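Local atomic coordinates of alcohol dehydrogenase superfamily protein (PDB entry 3GAZ), a protein that is probably an NADP-dependent oxidoreductase of the medium-chain alcohol dehydrogenase superfamily, with a GroES-like domain and a Rossmann-type nucleotide-binding domain. Residues 103-108 against 313-318; 124-129 against 330-335. All blocks are in the same frame, centred on the assembly; numbering follows the deposited sequence.

Interaction 1: 103-108 against 313-318; sequences GTHAQF and SAYDAV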
ATOM      1  N   GLY A 103      -4.233  -9.354  -2.776  1.00 13.13           N
ATOM      2  CA  GLY A 103      -4.480  -9.747  -4.153  1.00 12.02           C
ATOM      3  C   GLY A 103      -5.679 -10.667  -4.284  1.00 12.36           C
ATOM      4  O   GLY A 103      -6.289 -11.053  -3.281  1.00  9.85           O
ATOM      5  N   THR A 104      -6.021 -11.041  -5.513  1.00 11.35           N
ATOM      6  CA  THR A 104      -7.175 -11.906  -5.715  1.00 13.21           C
ATOM      7  C   THR A 104      -6.878 -13.403  -5.837  1.00 13.21           C
ATOM      8  O   THR A 104      -7.786 -14.188  -6.114  1.00 13.12           O
ATOM      9  CB  THR A 104      -8.011 -11.435  -6.929  1.00 14.07           C
ATOM     10  OG1 THR A 104      -7.232 -11.528  -8.129  1.00 12.74           O
ATOM     11  CG2 THR A 104      -8.454  -9.989  -6.722  1.00 10.27           C
ATOM     12  N   HIS A 105      -5.617 -13.798  -5.640  1.00 11.81           N
ATOM     13  CA  HIS A 105      -5.255 -15.217  -5.680  1.00 10.90           C
ATOM     14  C   HIS A 105      -5.644 -15.756  -4.302  1.00 12.52           C
ATOM     15  O   HIS A 105      -4.794 -16.222  -3.537  1.00 12.53           O
ATOM     16  CB  HIS A 105      -3.747 -15.402  -5.876  1.00 10.68           C
ATOM     17  CG  HIS A 105      -3.227 -14.869  -7.174  1.00 11.94           C
ATOM     18  ND1 HIS A 105      -1.882 -14.682  -7.414  1.00 12.67           N
ATOM     19  CD2 HIS A 105      -3.868 -14.491  -8.305  1.00 11.35           C
ATOM     20  CE1 HIS A 105      -1.718 -14.211  -8.637  1.00 12.77           C
ATOM     21  NE2 HIS A 105      -2.907 -14.087  -9.198  1.00 13.10           N
ATOM     22  N   ALA A 106      -6.930 -15.661  -3.982  1.00 12.80           N
ATOM     23  CA  ALA A 106      -7.438 -16.101  -2.686  1.00 14.01           C
ATOM     24  C   ALA A 106      -8.904 -16.477  -2.783  1.00 13.12           C
ATOM     25  O   ALA A 106      -9.610 -16.025  -3.679  1.00 13.60           O
ATOM     26  CB  ALA A 106      -7.264 -14.987  -1.656  1.00 14.14           C
ATOM     27  N   GLN A 107      -9.368 -17.297  -1.848  1.00 13.23           N
ATOM     28  CA  GLN A 107     -10.762 -17.708  -1.864  1.00 13.66           C
ATOM     29  C   GLN A 107     -11.688 -16.559  -1.483  1.00 13.68           C
ATOM     30  O   GLN A 107     -12.838 -16.531  -1.911  1.00 11.98           O
ATOM     31  CB  GLN A 107     -10.986 -18.886  -0.914  1.00 14.67           C
ATOM     32  CG  GLN A 107     -10.286 -20.165  -1.346  1.00 14.31           C
ATOM     33  CD  GLN A 107     -10.584 -21.319  -0.415  1.00 16.92           C
ATOM     34  OE1 GLN A 107     -10.466 -21.190   0.806  1.00 15.30           O
ATOM     35  NE2 GLN A 107     -10.970 -22.460  -0.986  1.00 15.90           N
ATOM     36  N   PHE A 108     -11.185 -15.612  -0.689  1.00 12.38           N
ATOM     37  CA  PHE A 108     -11.991 -14.468  -0.254  1.00 12.38           C
ATOM     38  C   PHE A 108     -11.215 -13.151  -0.278  1.00 14.27           C
ATOM     39  O   PHE A 108      -9.988 -13.136  -0.257  1.00 12.38           O
ATOM     40  CB  PHE A 108     -12.497 -14.681   1.176  1.00 13.79           C
ATOM     41  CG  PHE A 108     -13.343 -15.902   1.352  1.00 13.41           C
ATOM     42  CD1 PHE A 108     -14.717 -15.847   1.143  1.00 12.67           C
ATOM     43  CD2 PHE A 108     -12.766 -17.114   1.721  1.00 13.04           C
ATOM     44  CE1 PHE A 108     -15.507 -16.986   1.301  1.00 13.72           C
ATOM     45  CE2 PHE A 108     -13.547 -18.257   1.881  1.00 14.54           C
ATOM     46  CZ  PHE A 108     -14.919 -18.194   1.670  1.00 12.87           C
ATOM     47  N   SER A 313       1.929 -21.886 -13.384  1.00 16.56           N
ATOM     48  CA  SER A 313       1.732 -22.297 -14.773  1.00 18.28           C
ATOM     49  C   SER A 313       0.875 -21.271 -15.506  1.00 17.11           C
ATOM     50  O   SER A 313       1.071 -21.021 -16.693  1.00 17.05           O
ATOM     51  CB  SER A 313       1.047 -23.668 -14.840  1.00 19.29           C
ATOM     52  OG  SER A 313       1.871 -24.680 -14.289  1.00 24.24           O
ATOM     53  N   ALA A 314      -0.080 -20.677 -14.796  1.00 17.94           N
ATOM     54  CA  ALA A 314      -0.946 -19.677 -15.410  1.00 16.09           C
ATOM     55  C   ALA A 314      -0.119 -18.501 -15.926  1.00 17.72           C
ATOM     56  O   ALA A 314      -0.331 -18.030 -17.047  1.00 17.82           O
ATOM     57  CB  ALA A 314      -1.983 -19.194 -14.409  1.00 17.03           C
ATOM     58  N   TYR A 315       0.831 -18.027 -15.120  1.00 15.47           N
ATOM     59  CA  TYR A 315       1.656 -16.907 -15.552  1.00 15.60           C
ATOM     60  C   TYR A 315       2.681 -17.290 -16.614  1.00 17.12           C
ATOM     61  O   TYR A 315       3.104 -16.439 -17.393  1.00 16.70           O
ATOM     62  CB  TYR A 315       2.331 -16.236 -14.354  1.00 14.46           C
ATOM     63  CG  TYR A 315       1.354 -15.357 -13.600  1.00 14.32           C
ATOM     64  CD1 TYR A 315       0.906 -14.151 -14.146  1.00 14.09           C
ATOM     65  CD2 TYR A 315       0.801 -15.777 -12.396  1.00 13.73           C
ATOM     66  CE1 TYR A 315      -0.080 -13.392 -13.510  1.00 14.01           C
ATOM     67  CE2 TYR A 315      -0.184 -15.029 -11.752  1.00 14.29           C
ATOM     68  CZ  TYR A 315      -0.622 -13.843 -12.312  1.00 13.63           C
ATOM     69  OH  TYR A 315      -1.611 -13.123 -11.684  1.00 14.05           O
ATOM     70  N   ASP A 316       3.086 -18.557 -16.650  1.00 17.03           N
ATOM     71  CA  ASP A 316       4.022 -18.981 -17.687  1.00 19.12           C
ATOM     72  C   ASP A 316       3.292 -18.770 -19.003  1.00 18.48           C
ATOM     73  O   ASP A 316       3.900 -18.453 -20.025  1.00 18.38           O
ATOM     74  CB  ASP A 316       4.376 -20.465 -17.565  1.00 22.33           C
ATOM     75  CG  ASP A 316       5.351 -20.743 -16.444  1.00 25.27           C
ATOM     76  OD1 ASP A 316       6.232 -19.894 -16.193  1.00 26.63           O
ATOM     77  OD2 ASP A 316       5.241 -21.824 -15.828  1.00 28.59           O
ATOM     78  N   ALA A 317       1.977 -18.955 -18.962  1.00 17.30           N
ATOM     79  CA  ALA A 317       1.137 -18.787 -20.140  1.00 18.43           C
ATOM     80  C   ALA A 317       0.959 -17.303 -20.456  1.00 19.86           C
ATOM     81  O   ALA A 317       1.018 -16.889 -21.617  1.00 18.28           O
ATOM     82  CB  ALA A 317      -0.220 -19.452 -19.905  1.00 20.38           C
ATOM     83  N   VAL A 318       0.731 -16.500 -19.420  1.00 19.70           N
ATOM     84  CA  VAL A 318       0.565 -15.061 -19.608  1.00 19.70           C
ATOM     85  C   VAL A 318       1.795 -14.473 -20.299  1.00 22.27           C
ATOM     86  O   VAL A 318       1.685 -13.588 -21.154  1.00 22.70           O
ATOM     87  CB  VAL A 318       0.379 -14.337 -18.257  1.00 18.02           C
ATOM     88  CG1 VAL A 318       0.442 -12.827 -18.464  1.00 20.10           C
ATOM     89  CG2 VAL A 318      -0.948 -14.722 -17.640  1.00 13.77           C
TER
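His-105, in the loop 103-108, and Tyr-315, in segment 313-318 of helix 311-319, reach toward each other from opposite directions and carry the whole contact between these segments. The backbones stay far apart, the nearest CA atoms being those of His-105 and Ala-314 at 11.5 Å, so two long aromatic side chains span the gap and bury only 81 Å² between them.

The polar component is one hydrogen bond. NE2 of His-105 donates to OH of Tyr-315 over 3.0 Å; the oxygen lies in the imidazole plane (1° out of it) but is displaced toward the CE1 side, so the bond is not straight. The phenol oxygen also hydrogen-bonds OD2 of Asp-48, so two bonds grip it and the tyrosine links histidine and aspartate in a short polar chain.

The aromatic component is rim to rim. Ring centroids stand 5.7 Å apart with planes inclined at 54°, and neither ring lies over the face of the other. CE2 of Tyr-315 is 3.6 Å from CE1 of His-105, an edge contact beside the hydrogen bond. In His-105, CG stands anti to the carbonyl carbon (chi1 -63°), which turns the ring toward the helix. Its backbone forms the centre of an inverse gamma turn.

Around this bridge, His-105 packs on Ala-11 of strand 7-13 and shares backbone hydrogen bonds with Ala-11 and Leu-67. Tyr-315 rests on Thr-44, just beyond strand 41-43, while Ala-314 and Ala-317 of its helix pack on Phe-306 of strand 306-307. The pair thus ties the loop preceding strand 108-112 to helix 311-319.

Interaction 2: 124-129 against 330-335; sequences TMRQAS and KIAITV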
ATOM      1  N   THR A 124     -19.295 -15.915 -17.939  1.00 17.93           N
ATOM      2  CA  THR A 124     -18.976 -16.911 -16.926  1.00 18.09           C
ATOM      3  C   THR A 124     -18.052 -16.171 -15.957  1.00 17.85           C
ATOM      4  O   THR A 124     -17.600 -15.066 -16.257  1.00 15.79           O
ATOM      5  CB  THR A 124     -18.202 -18.103 -17.519  1.00 19.46           C
ATOM      6  OG1 THR A 124     -16.926 -17.650 -17.992  1.00 17.85           O
ATOM      7  CG2 THR A 124     -18.988 -18.737 -18.669  1.00 18.82           C
HETATM    8  N   MSE A 125     -17.769 -16.761 -14.802  1.00 15.96           N
HETATM    9  CA  MSE A 125     -16.891 -16.103 -13.841  1.00 15.77           C
HETATM   10  C   MSE A 125     -15.498 -15.861 -14.435  1.00 15.67           C
HETATM   11  O   MSE A 125     -14.876 -14.826 -14.181  1.00 14.95           O
HETATM   12  CB  MSE A 125     -16.794 -16.935 -12.559  1.00 13.93           C
HETATM   13  CG  MSE A 125     -18.053 -16.878 -11.676  1.00 12.49           C
HETATM   14 SE   MSE A 125     -18.270 -15.280 -10.817  1.00  6.32          SE
HETATM   15  CE  MSE A 125     -19.920 -15.497 -10.093  1.00 14.21           C
ATOM     16  N   ARG A 126     -15.012 -16.813 -15.226  1.00 14.57           N
ATOM     17  CA  ARG A 126     -13.700 -16.676 -15.856  1.00 15.39           C
ATOM     18  C   ARG A 126     -13.690 -15.475 -16.800  1.00 16.15           C
ATOM     19  O   ARG A 126     -12.789 -14.639 -16.742  1.00 14.74           O
ATOM     20  CB  ARG A 126     -13.342 -17.951 -16.631  1.00 16.78           C
ATOM     21  CG  ARG A 126     -12.624 -19.020 -15.797  1.00 16.54           C
ATOM     22  CD  ARG A 126     -12.658 -20.391 -16.482  1.00 15.79           C
ATOM     23  NE  ARG A 126     -12.271 -20.330 -17.890  1.00 13.97           N
ATOM     24  CZ  ARG A 126     -11.035 -20.106 -18.332  1.00 17.89           C
ATOM     25  NH1 ARG A 126     -10.039 -19.921 -17.475  1.00 15.72           N
ATOM     26  NH2 ARG A 126     -10.797 -20.058 -19.637  1.00 18.21           N
ATOM     27  N   GLN A 127     -14.703 -15.389 -17.662  1.00 15.60           N
ATOM     28  CA  GLN A 127     -14.806 -14.290 -18.620  1.00 15.04           C
ATOM     29  C   GLN A 127     -14.842 -12.916 -17.955  1.00 15.13           C
ATOM     30  O   GLN A 127     -14.178 -11.984 -18.402  1.00 15.05           O
ATOM     31  CB  GLN A 127     -16.065 -14.439 -19.476  1.00 15.86           C
ATOM     32  CG  GLN A 127     -16.009 -15.506 -20.546  1.00 14.49           C
ATOM     33  CD  GLN A 127     -17.324 -15.600 -21.301  1.00 18.61           C
ATOM     34  OE1 GLN A 127     -18.371 -15.856 -20.708  1.00 18.81           O
ATOM     35  NE2 GLN A 127     -17.278 -15.385 -22.611  1.00 18.72           N
ATOM     36  N   ALA A 128     -15.639 -12.791 -16.900  1.00 13.37           N
ATOM     37  CA  ALA A 128     -15.770 -11.525 -16.196  1.00 12.32           C
ATOM     38  C   ALA A 128     -14.501 -11.142 -15.437  1.00 13.75           C
ATOM     39  O   ALA A 128     -14.166  -9.964 -15.344  1.00 12.19           O
ATOM     40  CB  ALA A 128     -16.949 -11.589 -15.236  1.00 10.76           C
ATOM     41  N   SER A 129     -13.794 -12.140 -14.910  1.00 12.30           N
ATOM     42  CA  SER A 129     -12.577 -11.886 -14.138  1.00 13.84           C
ATOM     43  C   SER A 129     -11.417 -11.238 -14.908  1.00 12.72           C
ATOM     44  O   SER A 129     -10.573 -10.578 -14.304  1.00 14.14           O
ATOM     45  CB  SER A 129     -12.082 -13.185 -13.494  1.00 12.69           C
ATOM     46  OG  SER A 129     -11.493 -14.046 -14.455  1.00 13.78           O
ATOM     47  N   LYS A 330      -6.826 -13.348 -22.514  1.00 13.58           N
ATOM     48  CA  LYS A 330      -6.256 -13.313 -21.174  1.00 12.33           C
ATOM     49  C   LYS A 330      -6.420 -14.628 -20.411  1.00 13.33           C
ATOM     50  O   LYS A 330      -7.219 -15.485 -20.787  1.00 11.56           O
ATOM     51  CB  LYS A 330      -6.853 -12.130 -20.396  1.00 11.78           C
ATOM     52  CG  LYS A 330      -6.473 -10.768 -21.001  1.00 13.06           C
ATOM     53  CD  LYS A 330      -7.094  -9.583 -20.258  1.00 15.19           C
ATOM     54  CE  LYS A 330      -6.723  -9.584 -18.776  1.00 14.64           C
ATOM     55  NZ  LYS A 330      -5.251  -9.551 -18.560  1.00 13.95           N
ATOM     56  N   ILE A 331      -5.638 -14.778 -19.345  1.00 12.30           N
ATOM     57  CA  ILE A 331      -5.653 -15.977 -18.520  1.00 13.42           C
ATOM     58  C   ILE A 331      -6.413 -15.747 -17.221  1.00 15.48           C
ATOM     59  O   ILE A 331      -6.175 -14.761 -16.519  1.00 15.71           O
ATOM     60  CB  ILE A 331      -4.214 -16.417 -18.143  1.00 13.99           C
ATOM     61  CG1 ILE A 331      -3.405 -16.720 -19.406  1.00 15.68           C
ATOM     62  CG2 ILE A 331      -4.265 -17.627 -17.215  1.00 12.99           C
ATOM     63  CD1 ILE A 331      -3.873 -17.946 -20.175  1.00 17.81           C
ATOM     64  N   ALA A 332      -7.318 -16.668 -16.904  1.00 14.14           N
ATOM     65  CA  ALA A 332      -8.105 -16.585 -15.685  1.00 14.21           C
ATOM     66  C   ALA A 332      -7.839 -17.813 -14.820  1.00 15.07           C
ATOM     67  O   ALA A 332      -7.704 -18.933 -15.322  1.00 13.98           O
ATOM     68  CB  ALA A 332      -9.587 -16.501 -16.016  1.00 12.55           C
ATOM     69  N   ILE A 333      -7.748 -17.585 -13.518  1.00 14.22           N
ATOM     70  CA  ILE A 333      -7.518 -18.659 -12.569  1.00 14.90           C
ATOM     71  C   ILE A 333      -8.858 -18.988 -11.937  1.00 14.91           C
ATOM     72  O   ILE A 333      -9.565 -18.090 -11.492  1.00 12.44           O
ATOM     73  CB  ILE A 333      -6.564 -18.211 -11.442  1.00 16.86           C
ATOM     74  CG1 ILE A 333      -5.190 -17.874 -12.022  1.00 15.76           C
ATOM     75  CG2 ILE A 333      -6.470 -19.304 -10.373  1.00 13.88           C
ATOM     76  CD1 ILE A 333      -4.328 -17.058 -11.082  1.00 18.08           C
ATOM     77  N   THR A 334      -9.212 -20.270 -11.905  1.00 15.30           N
ATOM     78  CA  THR A 334     -10.466 -20.669 -11.288  1.00 16.59           C
ATOM     79  C   THR A 334     -10.193 -20.967  -9.823  1.00 17.37           C
ATOM     80  O   THR A 334      -9.551 -21.964  -9.493  1.00 18.04           O
ATOM     81  CB  THR A 334     -11.060 -21.928 -11.943  1.00 16.45           C
ATOM     82  OG1 THR A 334     -11.323 -21.669 -13.327  1.00 17.53           O
ATOM     83  CG2 THR A 334     -12.358 -22.317 -11.244  1.00 17.82           C
ATOM     84  N   VAL A 335     -10.678 -20.092  -8.950  1.00 18.55           N
ATOM     85  CA  VAL A 335     -10.491 -20.249  -7.511  1.00 19.65           C
ATOM     86  C   VAL A 335     -11.543 -21.192  -6.940  1.00 22.24           C
ATOM     87  O   VAL A 335     -11.224 -22.110  -6.192  1.00 23.40           O
ATOM     88  CB  VAL A 335     -10.589 -18.885  -6.787  1.00 16.91           C
ATOM     89  CG1 VAL A 335     -10.583 -19.089  -5.279  1.00 14.78           C
ATOM     90  CG2 VAL A 335      -9.420 -17.993  -7.205  1.00 16.53           C
TER
HETATM   91  O   HOH W   1      -7.558 -18.611 -19.161  1.00 13.19           O
HETATM   92  O   HOH W   2      -9.229 -21.097 -15.024  1.00 14.27           O
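Arg-126, on helix 125-129, passes over CB of Ala-332 and crosses the side chain of Thr-334 at a slant. Its CB begins the contact, 4.1 Å from CB of Ala-332. CG touches both that methyl and OG1 of Thr-334, and CD then lies 3.7 Å from OG1 of Thr-334. A bend at chi3 (48°) turns the chain beyond CD, and the guanidinium presents its edge to the strand, with O of Ala-332 near its plane. NH1 is 3.3 Å from this oxygen, but the angle is too poor for a hydrogen bond; two waters make the connection instead. One accepts from NH1 and from N of Ala-332. The other donates to O of Ala-332 over 2.7 Å, bonds OG1 of Thr-334 and accepts a weak bond from NH1. At the tip, NH2 donates to O of Asp-302, while NH1 has a further weak bond to O of Arg-304, so the guanidinium also reaches the neighbouring loop.

Ser-129 adds the second touch, its OG 3.5 Å from CB of Ala-332. OG donates to O of Arg-126 within the same helix, which holds the hydroxyl over the alanine methyl.

The segment axes approach to 8.1 Å at 140°. At the helix start, OG1 of Thr-124 accepts from N of Gln-127, and OE1 of Gln-127 accepts in return from N of Thr-124 at 2.9 Å. This reciprocal pair is a capping box, and the short helix it begins packs on the mixed sheet, consistent with the GroES-like catalytic domain of medium-chain dehydrogenases.

Overall arrangement
The centres of interactions 1 and 2 lie 10 Å apart on the same side of the chain's centre, and their segments alternate along the sequence. Helix 311-319 and strand 332-334 are consecutive elements, and the two contacts touch directly: CG2 of Val-318 is 3.6 Å from CG1 of Ile-331, and NE2 of His-105 is 3.8 Å from CD1 of Ile-333. Since CB of Ala-332 points toward helix 125-129, while those of Ile-331 and Ile-333 point away from it, segment 330-335 serves both contacts with alternate residues. A bound calcium ion lies about 9 Å from the side chain of Tyr-315 and about 11 Å from that of Ala-332.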